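Long-range contacts in Ser-thr phosphatase MSPP (Mycobacterium smegmatis, PDB 2JFR), which probably removes phosphate from serine and threonine residues of proteins, as a metal-dependent phosphatase of the PPM (PP2C) family: residues R148-R153 / F189-D193; V210-V214 / T226-V230; T48-L53 / Q72-V77; Y32-F38 / G89-V95. One frame throughout, in Å; residues are numbered along the deposited sequence.

Contact 1: residues R148-R153 / F189-D193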
loop_
_atom_site.group_PDB
_atom_site.type_symbol
_atom_site.label_atom_id
_atom_site.label_comp_id
_atom_site.label_asym_id
_atom_site.label_seq_id
_atom_site.Cartn_x
_atom_site.Cartn_y
_atom_site.Cartn_z
ATOM N N ARG A 148 -1.057 -1.052 16.296
ATOM C CA ARG A 148 -0.430 0.238 16.017
ATOM C C ARG A 148 0.655 0.563 17.017
ATOM O O ARG A 148 1.569 1.289 16.693
ATOM C CB ARG A 148 -1.347 1.525 16.075
ATOM C CG ARG A 148 -2.354 1.501 15.058
ATOM C CD ARG A 148 -3.276 2.644 15.143
ATOM N NE ARG A 148 -2.648 3.936 14.871
ATOM C CZ ARG A 148 -3.160 5.141 15.102
ATOM N NH1 ARG A 148 -4.387 5.258 15.561
ATOM N NH2 ARG A 148 -2.456 6.230 14.830
ATOM N N TRP A 149 0.502 0.033 18.258
ATOM C CA TRP A 149 1.370 0.385 19.374
ATOM C C TRP A 149 2.270 -0.727 19.765
ATOM O O TRP A 149 3.085 -0.565 20.680
ATOM C CB TRP A 149 0.501 0.888 20.586
ATOM C CG TRP A 149 -0.620 1.770 20.098
ATOM C CD1 TRP A 149 -1.928 1.518 20.168
ATOM C CD2 TRP A 149 -0.452 3.072 19.446
ATOM N NE1 TRP A 149 -2.654 2.538 19.596
ATOM C CE2 TRP A 149 -1.758 3.494 19.147
ATOM C CE3 TRP A 149 0.646 3.812 19.084
ATOM C CZ2 TRP A 149 -2.044 4.726 18.488
ATOM C CZ3 TRP A 149 0.393 5.018 18.454
ATOM C CH2 TRP A 149 -0.931 5.424 18.183
ATOM N N HIS A 150 2.192 -1.841 19.057
ATOM C CA HIS A 150 2.962 -3.032 19.429
ATOM C C HIS A 150 4.423 -2.753 19.213
ATOM O O HIS A 150 4.805 -2.187 18.157
ATOM C CB HIS A 150 2.496 -4.240 18.616
ATOM C CG HIS A 150 3.077 -5.546 19.055
ATOM N ND1 HIS A 150 4.307 -5.908 18.806
ATOM C CD2 HIS A 150 2.527 -6.516 19.783
ATOM C CE1 HIS A 150 4.573 -7.047 19.364
ATOM N NE2 HIS A 150 3.475 -7.474 19.965
ATOM N N PRO A 151 5.266 -3.143 20.139
ATOM C CA PRO A 151 6.672 -2.763 20.019
ATOM C C PRO A 151 7.423 -3.424 18.921
ATOM O O PRO A 151 8.554 -3.038 18.630
ATOM C CB PRO A 151 7.200 -3.169 21.407
ATOM C CG PRO A 151 6.291 -4.267 21.887
ATOM C CD PRO A 151 4.975 -3.775 21.411
ATOM N N GLN A 152 6.896 -4.408 18.235
ATOM C CA GLN A 152 7.556 -5.003 17.101
ATOM C C GLN A 152 6.735 -4.847 15.826
ATOM O O GLN A 152 6.939 -5.557 14.852
ATOM C CB GLN A 152 7.922 -6.503 17.266
ATOM C CG GLN A 152 9.219 -6.598 18.123
ATOM C CD GLN A 152 8.845 -6.511 19.591
ATOM O OE1 GLN A 152 7.890 -7.146 20.087
ATOM N NE2 GLN A 152 9.604 -5.757 20.364
ATOM N N ARG A 153 5.894 -3.832 15.791
ATOM C CA ARG A 153 5.138 -3.413 14.613
ATOM C C ARG A 153 6.038 -3.222 13.391
ATOM O O ARG A 153 5.629 -3.373 12.243
ATOM C CB ARG A 153 4.326 -2.165 14.998
ATOM C CG ARG A 153 4.650 -0.898 14.294
ATOM C CD ARG A 153 3.504 0.018 14.026
ATOM N NE ARG A 153 2.431 -0.312 13.124
ATOM C CZ ARG A 153 1.561 0.650 12.814
ATOM N NH1 ARG A 153 0.548 0.320 11.973
ATOM N NH2 ARG A 153 1.646 1.906 13.274
ATOM N N PHE A 189 -0.739 5.690 9.934
ATOM C CA PHE A 189 -1.227 5.282 11.232
ATOM C C PHE A 189 -0.150 5.241 12.290
ATOM O O PHE A 189 -0.295 4.680 13.361
ATOM C CB PHE A 189 -2.028 3.972 11.146
ATOM C CG PHE A 189 -3.469 4.140 10.746
ATOM C CD1 PHE A 189 -4.472 4.143 11.727
ATOM C CD2 PHE A 189 -3.827 4.257 9.418
ATOM C CE1 PHE A 189 -5.787 4.267 11.382
ATOM C CE2 PHE A 189 -5.141 4.380 9.068
ATOM C CZ PHE A 189 -6.136 4.386 10.044
ATOM N N ALA A 190 0.994 5.893 12.048
ATOM C CA ALA A 190 2.076 5.883 13.045
ATOM C C ALA A 190 1.668 6.508 14.348
ATOM O O ALA A 190 2.213 6.116 15.389
ATOM C CB ALA A 190 3.281 6.619 12.492
ATOM N N ALA A 191 0.832 7.566 14.317
ATOM C CA ALA A 191 0.616 8.384 15.491
ATOM C C ALA A 191 -0.731 9.076 15.593
ATOM O O ALA A 191 -1.186 9.308 16.695
ATOM C CB ALA A 191 1.713 9.484 15.581
ATOM N N ALA A 192 -1.302 9.504 14.473
ATOM C CA ALA A 192 -2.425 10.398 14.535
ATOM C C ALA A 192 -3.656 9.760 15.075
ATOM O O ALA A 192 -3.864 8.558 15.066
ATOM C CB ALA A 192 -2.711 10.872 13.118
ATOM N N ASP A 193 -4.564 10.606 15.561
ATOM C CA ASP A 193 -5.859 10.177 16.002
ATOM C C ASP A 193 -6.629 9.526 14.860
ATOM O O ASP A 193 -6.784 10.116 13.796
ATOM C CB ASP A 193 -6.636 11.428 16.508
ATOM C CG ASP A 193 -7.991 11.064 17.093
ATOM O OD1 ASP A 193 -7.942 10.991 18.320
ATOM O OD2 ASP A 193 -8.985 10.968 16.410
HETATM O O HOH W 1 2.339 3.298 15.464
#

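Contact 2: residues V210-V214 / T226-V230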
loop_
_atom_site.group_PDB
_atom_site.type_symbol
_atom_site.label_atom_id
_atom_site.label_comp_id
_atom_site.label_asym_id
_atom_site.label_seq_id
_atom_site.Cartn_x
_atom_site.Cartn_y
_atom_site.Cartn_z
ATOM N N VAL A 210 -6.162 13.255 -0.117
ATOM C CA VAL A 210 -4.771 12.810 -0.032
ATOM C C VAL A 210 -3.910 13.865 0.634
ATOM O O VAL A 210 -3.005 13.515 1.419
ATOM C CB VAL A 210 -4.190 12.342 -1.356
ATOM C CG1 VAL A 210 -4.884 11.083 -1.863
ATOM C CG2 VAL A 210 -4.196 13.426 -2.452
ATOM N N ARG A 211 -4.156 15.133 0.343
ATOM C CA ARG A 211 -3.370 16.188 1.004
ATOM C C ARG A 211 -3.673 16.217 2.486
ATOM O O ARG A 211 -2.754 16.354 3.303
ATOM C CB ARG A 211 -3.685 17.504 0.336
ATOM C CG ARG A 211 -3.009 17.644 -1.011
ATOM C CD ARG A 211 -3.439 18.931 -1.692
ATOM N NE ARG A 211 -3.153 18.904 -3.102
ATOM C CZ ARG A 211 -3.938 19.369 -4.064
ATOM N NH1 ARG A 211 -5.130 19.923 -3.865
ATOM N NH2 ARG A 211 -3.443 19.237 -5.278
ATOM N N ARG A 212 -4.947 16.099 2.875
ATOM C CA ARG A 212 -5.285 16.113 4.282
ATOM C C ARG A 212 -4.715 14.900 5.005
ATOM O O ARG A 212 -4.304 15.025 6.163
ATOM C CB ARG A 212 -6.778 16.217 4.472
ATOM C CG ARG A 212 -7.330 17.559 3.954
ATOM C CD ARG A 212 -8.746 17.761 4.362
ATOM N NE ARG A 212 -8.979 17.773 5.789
ATOM C CZ ARG A 212 -10.109 17.258 6.317
ATOM N NH1 ARG A 212 -11.127 16.669 5.688
ATOM N NH2 ARG A 212 -10.140 17.363 7.582
ATOM N N LEU A 213 -4.677 13.746 4.356
ATOM C CA LEU A 213 -4.124 12.563 4.982
ATOM C C LEU A 213 -2.664 12.731 5.351
ATOM O O LEU A 213 -2.224 12.449 6.440
ATOM C CB LEU A 213 -4.315 11.327 4.133
ATOM C CG LEU A 213 -5.748 10.785 4.093
ATOM C CD1 LEU A 213 -5.970 9.909 2.900
ATOM C CD2 LEU A 213 -6.057 10.054 5.407
ATOM N N VAL A 214 -1.869 13.240 4.387
ATOM C CA VAL A 214 -0.466 13.382 4.734
ATOM C C VAL A 214 -0.303 14.545 5.707
ATOM O O VAL A 214 0.592 14.457 6.573
ATOM C CB VAL A 214 0.432 13.517 3.486
ATOM C CG1 VAL A 214 0.321 12.271 2.609
ATOM C CG2 VAL A 214 0.109 14.754 2.693
ATOM N N THR A 226 4.830 9.075 4.671
ATOM C CA THR A 226 3.429 8.694 4.471
ATOM C C THR A 226 3.073 8.865 3.025
ATOM O O THR A 226 3.292 9.940 2.458
ATOM C CB THR A 226 2.498 9.564 5.379
ATOM O OG1 THR A 226 2.826 9.311 6.741
ATOM C CG2 THR A 226 1.043 9.190 5.158
ATOM N N THR A 227 2.486 7.851 2.442
ATOM C CA THR A 227 2.062 7.857 1.040
ATOM C C THR A 227 0.690 7.262 0.966
ATOM O O THR A 227 0.433 6.222 1.563
ATOM C CB THR A 227 3.074 7.075 0.210
ATOM O OG1 THR A 227 4.346 7.686 0.384
ATOM C CG2 THR A 227 2.736 7.059 -1.278
ATOM N N VAL A 228 -0.185 7.903 0.211
ATOM C CA VAL A 228 -1.578 7.519 0.097
ATOM C C VAL A 228 -2.021 7.578 -1.361
ATOM O O VAL A 228 -1.649 8.476 -2.123
ATOM C CB VAL A 228 -2.463 8.388 0.996
ATOM C CG1 VAL A 228 -2.199 8.121 2.452
ATOM C CG2 VAL A 228 -2.329 9.880 0.684
ATOM N N VAL A 229 -2.870 6.613 -1.715
ATOM C CA VAL A 229 -3.523 6.554 -3.015
ATOM C C VAL A 229 -5.005 6.343 -2.727
ATOM O O VAL A 229 -5.386 5.383 -2.048
ATOM C CB VAL A 229 -2.984 5.417 -3.859
ATOM C CG1 VAL A 229 -3.734 5.334 -5.193
ATOM C CG2 VAL A 229 -1.490 5.571 -4.087
ATOM N N VAL A 230 -5.846 7.261 -3.242
ATOM C CA VAL A 230 -7.289 7.215 -3.061
ATOM C C VAL A 230 -7.923 6.947 -4.383
ATOM O O VAL A 230 -7.584 7.601 -5.389
ATOM C CB VAL A 230 -7.775 8.539 -2.420
ATOM C CG1 VAL A 230 -9.275 8.713 -2.525
ATOM C CG2 VAL A 230 -7.380 8.598 -0.984
#

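Contact 3: residues T48-L53 / Q72-V77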
loop_
_atom_site.group_PDB
_atom_site.type_symbol
_atom_site.label_atom_id
_atom_site.label_comp_id
_atom_site.label_asym_id
_atom_site.label_seq_id
_atom_site.Cartn_x
_atom_site.Cartn_y
_atom_site.Cartn_z
ATOM N N THR A 48 12.034 0.680 -7.954
ATOM C CA THR A 48 12.239 -0.363 -8.940
ATOM C C THR A 48 11.036 -1.303 -8.952
ATOM O O THR A 48 10.613 -1.735 -10.020
ATOM C CB THR A 48 13.514 -1.147 -8.620
ATOM O OG1 THR A 48 14.641 -0.265 -8.675
ATOM C CG2 THR A 48 13.733 -2.281 -9.597
ATOM N N ALA A 49 10.525 -1.636 -7.774
ATOM C CA ALA A 49 9.366 -2.534 -7.730
ATOM C C ALA A 49 8.214 -1.963 -8.553
ATOM O O ALA A 49 7.579 -2.696 -9.303
ATOM C CB ALA A 49 8.935 -2.782 -6.304
ATOM N N LEU A 50 7.932 -0.671 -8.382
ATOM C CA LEU A 50 6.791 -0.100 -9.099
ATOM C C LEU A 50 7.044 0.050 -10.581
ATOM O O LEU A 50 6.122 -0.141 -11.378
ATOM C CB LEU A 50 6.348 1.210 -8.445
ATOM C CG LEU A 50 5.826 1.091 -7.027
ATOM C CD1 LEU A 50 5.252 2.424 -6.596
ATOM C CD2 LEU A 50 4.799 -0.033 -6.872
ATOM N N LYS A 51 8.275 0.374 -10.978
ATOM C CA LYS A 51 8.589 0.452 -12.401
ATOM C C LYS A 51 8.372 -0.903 -13.045
ATOM O O LYS A 51 7.811 -1.023 -14.150
ATOM C CB LYS A 51 10.007 0.952 -12.602
ATOM C CG LYS A 51 10.399 1.187 -14.028
ATOM C CD LYS A 51 11.774 1.782 -14.247
ATOM C CE LYS A 51 12.000 2.212 -15.709
ATOM N NZ LYS A 51 13.342 2.825 -15.923
ATOM N N THR A 52 8.862 -1.936 -12.405
ATOM C CA THR A 52 8.725 -3.287 -12.938
ATOM C C THR A 52 7.259 -3.744 -12.924
ATOM O O THR A 52 6.795 -4.362 -13.883
ATOM C CB THR A 52 9.609 -4.256 -12.163
ATOM O OG1 THR A 52 10.982 -3.839 -12.195
ATOM C CG2 THR A 52 9.512 -5.690 -12.673
ATOM N N LEU A 53 6.553 -3.443 -11.868
ATOM C CA LEU A 53 5.149 -3.780 -11.756
ATOM C C LEU A 53 4.366 -3.154 -12.890
ATOM O O LEU A 53 3.556 -3.813 -13.562
ATOM C CB LEU A 53 4.580 -3.273 -10.435
ATOM C CG LEU A 53 3.116 -3.539 -10.221
ATOM C CD1 LEU A 53 2.832 -5.029 -10.003
ATOM C CD2 LEU A 53 2.634 -2.779 -9.040
ATOM N N GLN A 72 8.052 -10.650 -10.971
ATOM C CA GLN A 72 9.156 -10.050 -11.670
ATOM C C GLN A 72 9.724 -8.873 -10.893
ATOM O O GLN A 72 10.942 -8.675 -10.887
ATOM C CB GLN A 72 8.680 -9.634 -13.053
ATOM C CG GLN A 72 8.502 -10.848 -13.976
ATOM C CD GLN A 72 9.726 -11.821 -13.967
ATOM O OE1 GLN A 72 10.869 -11.446 -14.184
ATOM N NE2 GLN A 72 9.523 -13.112 -13.583
ATOM N N ALA A 73 8.883 -8.102 -10.239
ATOM C CA ALA A 73 9.345 -7.005 -9.404
ATOM C C ALA A 73 10.237 -7.541 -8.278
ATOM O O ALA A 73 11.302 -7.003 -7.995
ATOM C CB ALA A 73 8.183 -6.205 -8.841
ATOM N N ASN A 74 9.780 -8.625 -7.630
ATOM C CA ASN A 74 10.594 -9.250 -6.588
ATOM C C ASN A 74 11.970 -9.644 -7.120
ATOM O O ASN A 74 12.979 -9.361 -6.490
ATOM C CB ASN A 74 9.847 -10.468 -6.041
ATOM C CG ASN A 74 10.653 -11.123 -4.974
ATOM O OD1 ASN A 74 10.860 -10.549 -3.916
ATOM N ND2 ASN A 74 11.156 -12.321 -5.260
ATOM N N LEU A 75 11.973 -10.338 -8.235
ATOM C CA LEU A 75 13.234 -10.859 -8.756
ATOM C C LEU A 75 14.150 -9.704 -9.147
ATOM O O LEU A 75 15.348 -9.774 -8.888
ATOM C CB LEU A 75 12.970 -11.810 -9.916
ATOM C CG LEU A 75 14.228 -12.501 -10.442
ATOM C CD1 LEU A 75 14.845 -13.369 -9.355
ATOM C CD2 LEU A 75 13.866 -13.329 -11.661
ATOM N N ARG A 76 13.625 -8.692 -9.771
ATOM C CA ARG A 76 14.471 -7.584 -10.222
ATOM C C ARG A 76 15.056 -6.849 -9.052
ATOM O O ARG A 76 16.247 -6.542 -9.051
ATOM C CB ARG A 76 13.695 -6.622 -11.142
ATOM C CG ARG A 76 14.574 -5.627 -11.827
ATOM C CD ARG A 76 15.491 -6.283 -12.870
ATOM N NE ARG A 76 16.797 -5.677 -13.050
ATOM C CZ ARG A 76 18.004 -6.230 -12.980
ATOM N NH1 ARG A 76 18.206 -7.512 -12.703
ATOM N NH2 ARG A 76 19.070 -5.466 -13.202
ATOM N N VAL A 77 14.267 -6.569 -8.007
ATOM C CA VAL A 77 14.814 -5.929 -6.819
ATOM C C VAL A 77 15.857 -6.790 -6.165
ATOM O O VAL A 77 16.906 -6.307 -5.756
ATOM C CB VAL A 77 13.707 -5.498 -5.876
ATOM C CG1 VAL A 77 14.302 -4.911 -4.596
ATOM C CG2 VAL A 77 12.762 -4.477 -6.522
#

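Contact 4: residues Y32-F38 / G89-V95. With MG (magnesium ion), chain B; MN (manganese (II) ion), chain C.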
loop_
_atom_site.group_PDB
_atom_site.type_symbol
_atom_site.label_atom_id
_atom_site.label_comp_id
_atom_site.label_asym_id
_atom_site.label_seq_id
_atom_site.Cartn_x
_atom_site.Cartn_y
_atom_site.Cartn_z
ATOM N N TYR A 32 -3.158 0.603 -9.256
ATOM C CA TYR A 32 -2.807 1.522 -8.173
ATOM C C TYR A 32 -1.915 0.781 -7.224
ATOM O O TYR A 32 -2.154 -0.370 -6.909
ATOM C CB TYR A 32 -4.065 2.010 -7.455
ATOM C CG TYR A 32 -4.981 2.736 -8.417
ATOM C CD1 TYR A 32 -4.802 4.078 -8.667
ATOM C CD2 TYR A 32 -5.954 2.071 -9.130
ATOM C CE1 TYR A 32 -5.589 4.760 -9.557
ATOM C CE2 TYR A 32 -6.739 2.767 -10.071
ATOM C CZ TYR A 32 -6.523 4.084 -10.250
ATOM O OH TYR A 32 -7.314 4.744 -11.195
ATOM N N ALA A 33 -0.878 1.448 -6.679
ATOM C CA ALA A 33 -0.012 0.728 -5.767
ATOM C C ALA A 33 0.743 1.691 -4.862
ATOM O O ALA A 33 1.014 2.842 -5.227
ATOM C CB ALA A 33 0.997 -0.146 -6.525
ATOM N N VAL A 34 1.127 1.159 -3.722
ATOM C CA VAL A 34 2.100 1.768 -2.816
ATOM C C VAL A 34 3.171 0.747 -2.510
ATOM O O VAL A 34 2.886 -0.423 -2.294
ATOM C CB VAL A 34 1.425 2.264 -1.523
ATOM C CG1 VAL A 34 2.443 2.740 -0.484
ATOM C CG2 VAL A 34 0.405 3.338 -1.825
ATOM N N ALA A 35 4.406 1.246 -2.440
ATOM C CA ALA A 35 5.559 0.433 -2.034
ATOM C C ALA A 35 6.334 1.221 -0.983
ATOM O O ALA A 35 6.734 2.349 -1.237
ATOM C CB ALA A 35 6.436 0.115 -3.230
ATOM N N ASP A 36 6.525 0.619 0.173
ATOM C CA ASP A 36 7.266 1.252 1.269
ATOM C C ASP A 36 8.611 0.557 1.392
ATOM O O ASP A 36 8.713 -0.574 1.872
ATOM C CB ASP A 36 6.471 1.114 2.574
ATOM C CG ASP A 36 7.192 1.694 3.780
ATOM O OD1 ASP A 36 8.397 1.997 3.627
ATOM O OD2 ASP A 36 6.535 1.826 4.826
ATOM N N GLY A 37 9.646 1.232 0.914
ATOM C CA GLY A 37 10.990 0.690 0.987
ATOM C C GLY A 37 11.575 0.803 2.369
ATOM O O GLY A 37 11.233 1.671 3.151
ATOM N N PHE A 38 12.552 -0.067 2.628
ATOM C CA PHE A 38 13.309 -0.070 3.845
ATOM C C PHE A 38 14.767 -0.377 3.548
ATOM O O PHE A 38 15.069 -1.029 2.542
ATOM C CB PHE A 38 12.772 -1.047 4.897
ATOM C CG PHE A 38 12.937 -2.497 4.575
ATOM C CD1 PHE A 38 14.113 -3.177 4.923
ATOM C CD2 PHE A 38 11.914 -3.172 3.890
ATOM C CE1 PHE A 38 14.312 -4.492 4.640
ATOM C CE2 PHE A 38 12.154 -4.563 3.623
ATOM C CZ PHE A 38 13.369 -5.163 4.004
ATOM N N GLY A 89 14.721 -3.709 0.975
ATOM C CA GLY A 89 13.598 -4.324 0.273
ATOM C C GLY A 89 12.444 -3.370 0.356
ATOM O O GLY A 89 12.580 -2.180 0.678
ATOM N N THR A 90 11.233 -3.884 0.062
ATOM C CA THR A 90 10.062 -3.027 0.058
ATOM C C THR A 90 8.816 -3.828 0.311
ATOM O O THR A 90 8.721 -4.992 -0.017
ATOM C CB THR A 90 9.957 -2.265 -1.296
ATOM O OG1 THR A 90 8.921 -1.287 -1.236
ATOM C CG2 THR A 90 9.794 -3.171 -2.481
ATOM N N THR A 91 7.830 -3.148 0.869
ATOM C CA THR A 91 6.459 -3.633 0.807
ATOM C C THR A 91 5.918 -3.395 -0.581
ATOM O O THR A 91 6.454 -2.577 -1.362
ATOM C CB THR A 91 5.570 -2.975 1.836
ATOM O OG1 THR A 91 5.300 -1.660 1.354
ATOM C CG2 THR A 91 6.150 -2.937 3.222
ATOM N N LEU A 92 4.784 -4.017 -0.893
ATOM C CA LEU A 92 4.039 -3.667 -2.079
ATOM C C LEU A 92 2.601 -4.030 -1.854
ATOM O O LEU A 92 2.292 -5.173 -1.504
ATOM C CB LEU A 92 4.571 -4.423 -3.284
ATOM C CG LEU A 92 3.786 -4.170 -4.613
ATOM C CD1 LEU A 92 3.874 -2.738 -5.028
ATOM C CD2 LEU A 92 4.298 -5.109 -5.717
ATOM N N THR A 93 1.693 -3.066 -2.099
ATOM C CA THR A 93 0.271 -3.328 -2.147
ATOM C C THR A 93 -0.228 -2.767 -3.473
ATOM O O THR A 93 -0.072 -1.562 -3.706
ATOM C CB THR A 93 -0.473 -2.715 -0.990
ATOM O OG1 THR A 93 0.010 -3.364 0.177
ATOM C CG2 THR A 93 -1.971 -2.879 -1.103
ATOM N N ALA A 94 -0.769 -3.634 -4.295
ATOM C CA ALA A 94 -1.255 -3.257 -5.622
ATOM C C ALA A 94 -2.734 -3.613 -5.717
ATOM O O ALA A 94 -3.163 -4.697 -5.289
ATOM C CB ALA A 94 -0.463 -3.992 -6.694
ATOM N N VAL A 95 -3.482 -2.710 -6.285
ATOM C CA VAL A 95 -4.897 -2.888 -6.590
ATOM C C VAL A 95 -5.093 -2.756 -8.070
ATOM O O VAL A 95 -4.639 -1.798 -8.678
ATOM C CB VAL A 95 -5.740 -1.825 -5.847
ATOM C CG1 VAL A 95 -7.169 -1.821 -6.349
ATOM C CG2 VAL A 95 -5.683 -2.039 -4.345
HETATM MG MG MG B . 10.048 2.750 4.465
HETATM MN MN MN C . 6.910 3.048 6.493
HETATM O O HOH W 2 9.021 3.603 6.112
HETATM O O HOH W 3 11.827 3.658 5.000
HETATM O O HOH W 4 9.577 4.410 3.317
HETATM O O HOH W 5 10.221 1.194 5.781
HETATM O O HOH W 6 7.792 1.541 7.574
#

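Contact 1: residues R148-R153 / F189-D193
The guanidinium of R148 is enclosed on both faces: F189 CD1 sits over one, offset toward the rim, while the indole of W149 brings CZ2 over the centre of the other. The F189 ring stands nearly perpendicular to the guanidinium, their planes 86° apart, with R148 NE at the ring's edge, 3.6 Å from F189 CD1. Around the guanidinium's own edge lie carbonyl oxygens. R148 NE and NH2 grip F189 O side-on, at 2.9 Å for NE to F189 O and 3.0 Å for NH2 to F189 O. The NE bond tilts slightly from the carbonyl plane, whereas NH2 approaches from well above it. NH2 makes a straighter bond to A192 O, 2.7 Å away, in the carbonyl plane and on a lone pair. A bend at chi3 (66°) in an otherwise extended chain turns the group across the backbone of 189-193. In the PPM fold the loop holding 148-153 probably belongs to the variable flap beside the metal centre; the next residue, H154, is a manganese ligand in another structure of this protein. In one of its two conformers, R153 lays its guanidinium over R148 CA and adds a weak bond from NH2 to F189 O. A water donates to A190 O. Farther along, D193 caps helix 194-201 through a bond from L196 N to OD2, and F189 rests on I197 of that helix.

Contact 2: residues V210-V214 / T226-V230
V210 and V228 lie flank to flank, pointing opposite ways, with V210 CB 3.7 Å from V228 CG2. In V228, CG1 is anti to the carbonyl carbon (chi1 -68°), which leaves CG2 between the backbone N and that carbon, the crowded position for a valine branch, and from there it faces the helix. The other V228 methyl, CG1, turns to L213, 4.2 Å from its CB. V210 also reaches along the strand, its CG1 coming within 3.6 Å of V230 CG2. At the other end V214 CG1, in the conformer described, lies 3.8 Å from T226 O and 4.1 Å from T226 CG2, touching both backbone and methyl. No hydrogen bond joins the two segments, which meet largely through apolar branches; the axes of the two short segments approach to 8.5 Å and run nearly antiparallel at 155°. This joins one outer helix layer to its sheet in the alpha-beta-beta-alpha sandwich of PP2C phosphatases, helix 206-219 lying against strand 226-233. T226, V228 and V230 face the helix, while T227 and V229 point to the other side of their sheet, where T227 OG1 is hydrogen-bonded to D23 and T12. The strand is held by its neighbours: backbone bonds link V228 to A11 and V229 to I183, on strands 5-13 and 180-184. Helix 206-219 is braced in turn by helix 194-201, with L213 packed on I197, A200 and A201 and R212 in a salt bridge with D199. Just before the strand, D224 is a ligand of the bound manganese.

Contact 3: residues T48-L53 / Q72-V77
T52 presses its methyl onto the backbone of the facing helix, with CG2 3.5 Å from both A73 N and A73 CA. The torsion explains it: OG1 lies beside the backbone N of T52 (chi1 -57°), which puts CG2 anti to that N and across the gap, while OG1 also faces the other helix, 4.0 Å from R76 CB. T48, one turn earlier, adopts the same rotamer. Its CG2 meets V77 CG2 at 3.9 Å, while its OG1 is hydrogen-bonded to H44 O. In V77, with CG1 anti to the backbone N (chi1 176°), CG2 is left as the branch that reaches A49 N and CB. Between these threonines the helices come closest through alanines, A49 CA standing 4.8 Å from A73 CA and A73 CB resting 3.6 Å from A49 O. The axes of the short segments approach to 8.4 Å with their directions at 137°, a helical hairpin formed by helices 42-59 and 63-81 that makes one outer layer of the PP2C sandwich. In the conformer described, R76 contributes its aliphatic start only: CB and CG touch T52 and T48, after which bends at chi2 and chi3 carry the guanidinium away, with NH1 in a salt bridge to E79. On the inner side of helix 42-59, L50 packs on L92 and L26, and L53 on A94, seating helix 42-59 on the sheet.

Contact 4: residues Y32-F38 / G89-V95
D36 and T91 interrupt an otherwise regular antiparallel pairing. Between Y32 and V34 on one strand and V95 and T93 on the other, paired N-H and C=O groups make reciprocal hydrogen bonds; at D36 the backbone N instead finds T91 OG1, at 2.8 Å, while T91 N returns to D36 O from above the carbonyl plane. T91 OG1, also bonded to S113, stands between its backbone N and carbonyl carbon (chi1 76°). Along D36, CB touches that same OG1 at 3.2 Å and passes T91 CG2. CG lies anti to the backbone N (chi1 178°) and carries the carboxylate off the strand toward the metals. At the tip the oxygens divide the work: OD1 binds magnesium at 2.0 Å and OD2 binds manganese at 2.1 Å. G37 O is a further magnesium ligand, and D186 and D224 also bind the manganese. The F38 ring folds over G89, whose CA makes a CH-pi contact 4.1 Å from the ring centroid. On the side toward helix 42-59, A33 and L92 pack on L50 and A35 on S46, while Y32, V34, T93 and V95 face the other sheet. One water coordinates both ions; such a bridging water has been proposed as the nucleophile in related PPM enzymes. A carboxylate shared by both metals would hold them close enough to polarise that water, beside the phosphate bound next to D36.

The four contacts run through the layered sandwich. Contact 4 opens first along the chain, and contact 3 is nested within its loop, since helices 42-59 and 63-81 connect strand 31-38 to strand 89-96. Their centres are about 10 Å apart, and L50 and A49 pack directly on the strand pair. Contact 2, about 15 Å from contact 4 between centres, belongs to the other sheet and helix layer; the sheets meet where V229 touches V34 and Y32. Contact 1, which closes before contact 2 opens, lies between loops at the metal end, its centre about 28 Å from that of contact 3. The layers thus support a metal site built from both sheets' strand ends.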